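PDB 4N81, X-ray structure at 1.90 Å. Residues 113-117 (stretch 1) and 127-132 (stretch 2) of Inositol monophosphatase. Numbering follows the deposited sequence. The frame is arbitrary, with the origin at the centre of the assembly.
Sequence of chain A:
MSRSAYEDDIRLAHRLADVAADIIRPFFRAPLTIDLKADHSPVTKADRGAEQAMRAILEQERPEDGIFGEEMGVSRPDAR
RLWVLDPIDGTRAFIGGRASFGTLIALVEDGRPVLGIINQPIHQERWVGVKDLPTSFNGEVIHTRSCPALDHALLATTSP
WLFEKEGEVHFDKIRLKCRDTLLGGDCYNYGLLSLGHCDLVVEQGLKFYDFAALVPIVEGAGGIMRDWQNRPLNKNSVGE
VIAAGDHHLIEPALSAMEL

Stretch 1 (113-117) PVLGI
Stretch 2, residues 127-132: WVGVKD

Neighbouring antiparallel strands are held chiefly by their backbones, and side chains add packing where the register brings them together. Residues 113-117 and 127-132 of this inositol monophosphatase illustrate the principle compactly. The strand 113-117 and the strand 127-130 run at 170° to one another, with their axes approaching to 4.7 Å. The register pairs Leu115 with Val130, Gly116 with Gly129 and Ile117 with Val128, at CA-CA separations of 4.3, 5.2 and 4.6 Å; the wide value belongs to the hydrogen-bonded pair and the narrower ones to the non-hydrogen-bonded pairs.

The conventional hydrogen bonds centre on the two glycines. Gly116 N donates to Gly129 O at 2.9 Å (N-H...O 159°), and Gly129 N returns a nearly linear bond to Gly116 O at 2.8 Å (175°), closing a small ring. A third bond, from Lys131 N to Val114 O at 2.9 Å, is more bent at 134° and lies where the second strand has given way to loop. From Leu115 to Ile117 and from Trp127 to Val130 the backbone is extended (phi -99 to -152°, psi 125 to 151°), whereas Lys131, in the loop, adopts -59/-32. Val114 is a strand residue with an unusual psi of -9° (phi/psi -124/-9). Pro113, at -61/137, makes no contact.

CA-H...O contacts accompany these bonds, two between the Lys131 bond and the glycine pair and two beyond that pair. Val114 O lies 3.4 Å from Val130 CA, Gly129 O 3.3 Å from Leu115 CA, Gly116 O 3.5 Å from Val128 CA, and Trp127 O 3.2 Å from Ile117 CA. Three of these carbonyls thus serve both an amide and a CA-H across the gap.

Side-chain packing is sparser. Leu115 (chi1 t, chi2 t), Ile117 (m, t), Val128 (t) and Val130 (t) share one face of the sheet. There, Ile117 CG1 meets Val128 CG2 at 4.0 Å, an apolar contact within a non-hydrogen-bonded pair. The glycines place no side chain on the opposite face. Near the loop, Val114 (m), with its CA-to-CB bond sideways, brings its CB within 4.2 Å of Lys131 CB. The lysine's CA-to-CB bond points toward the first strand, but its all-t chain leads away.

Trp127 (chi1 -73°, chi2 -97°) also sends the end of its side chain away, and its NE1 is hydrogen-bonded elsewhere in the structure. Asp132 (chi1 p, chi2 5°) stays out of contact. Altogether the stretches bury 338 Å², both sides summed, in an association whose directional bonds are all made by the backbone.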

# COMPACT_ATOMS: atom_id res chain seq x y z
N PRO A 113 14.45 4.69 22.32
CA PRO A 113 15.15 4.74 21.03
C PRO A 113 15.91 6.03 20.88
O PRO A 113 15.35 7.10 21.16
CB PRO A 113 14.00 4.73 20.00
CG PRO A 113 12.85 4.06 20.72
CD PRO A 113 13.00 4.47 22.18
N VAL A 114 17.13 5.95 20.37
CA VAL A 114 17.91 7.16 20.11
C VAL A 114 18.35 7.21 18.63
O VAL A 114 18.85 8.24 18.15
CB VAL A 114 19.13 7.28 21.00
CG1 VAL A 114 18.69 7.36 22.49
CG2 VAL A 114 20.06 6.08 20.78
N LEU A 115 18.14 6.11 17.90
CA LEU A 115 18.52 6.12 16.46
C LEU A 115 17.60 5.14 15.77
O LEU A 115 17.33 4.10 16.33
CB LEU A 115 20.00 5.63 16.36
CG LEU A 115 20.74 5.39 15.04
CD1 LEU A 115 22.22 5.16 15.45
CD2 LEU A 115 20.27 4.21 14.28
N GLY A 116 17.14 5.46 14.55
CA GLY A 116 16.26 4.54 13.86
C GLY A 116 16.43 4.67 12.36
O GLY A 116 16.62 5.77 11.85
N ILE A 117 16.35 3.55 11.64
CA ILE A 117 16.30 3.57 10.19
C ILE A 117 15.09 2.74 9.77
O ILE A 117 14.83 1.64 10.36
CB ILE A 117 17.61 2.96 9.57
CG1 ILE A 117 18.79 3.95 9.73
CG2 ILE A 117 17.43 2.66 8.07
CD1 ILE A 117 20.10 3.50 9.06
N TRP A 127 14.65 6.19 5.49
CA TRP A 127 14.45 7.24 6.50
C TRP A 127 15.48 7.02 7.62
O TRP A 127 15.63 5.88 8.06
CB TRP A 127 13.08 7.02 7.15
CG TRP A 127 11.88 7.38 6.32
CD1 TRP A 127 11.15 8.58 6.38
CD2 TRP A 127 11.24 6.56 5.33
NE1 TRP A 127 10.13 8.54 5.44
CE2 TRP A 127 10.13 7.31 4.81
CE3 TRP A 127 11.50 5.29 4.79
CZ2 TRP A 127 9.25 6.78 3.84
CZ3 TRP A 127 10.64 4.77 3.81
CH2 TRP A 127 9.52 5.51 3.35
N VAL A 128 16.17 8.09 8.07
CA VAL A 128 17.12 7.96 9.18
C VAL A 128 16.78 9.02 10.22
O VAL A 128 16.76 10.22 9.89
CB VAL A 128 18.56 8.23 8.71
CG1 VAL A 128 19.55 8.00 9.88
CG2 VAL A 128 18.88 7.32 7.51
N GLY A 129 16.56 8.59 11.47
CA GLY A 129 16.31 9.53 12.56
C GLY A 129 17.30 9.32 13.70
O GLY A 129 17.75 8.18 13.94
N VAL A 130 17.66 10.39 14.40
CA VAL A 130 18.65 10.28 15.47
C VAL A 130 18.33 11.39 16.46
O VAL A 130 17.86 12.48 16.06
CB VAL A 130 20.11 10.58 14.97
CG1 VAL A 130 21.13 10.29 16.06
CG2 VAL A 130 20.44 9.81 13.71
N LYS A 131 18.65 11.15 17.72
CA LYS A 131 18.21 11.99 18.82
C LYS A 131 18.69 13.43 18.61
O LYS A 131 18.01 14.37 18.99
CB LYS A 131 18.84 11.40 20.10
CG LYS A 131 18.83 12.28 21.33
CD LYS A 131 19.52 11.54 22.49
CE LYS A 131 19.47 12.34 23.78
NZ LYS A 131 19.81 11.45 24.95
N ASP A 132 19.85 13.62 17.99
CA ASP A 132 20.42 14.97 17.95
C ASP A 132 20.51 15.60 16.54
O ASP A 132 21.26 16.54 16.33
CB ASP A 132 21.77 15.06 18.71
CG ASP A 132 22.82 14.05 18.22
OD1 ASP A 132 22.58 13.32 17.24
OD2 ASP A 132 23.92 14.01 18.82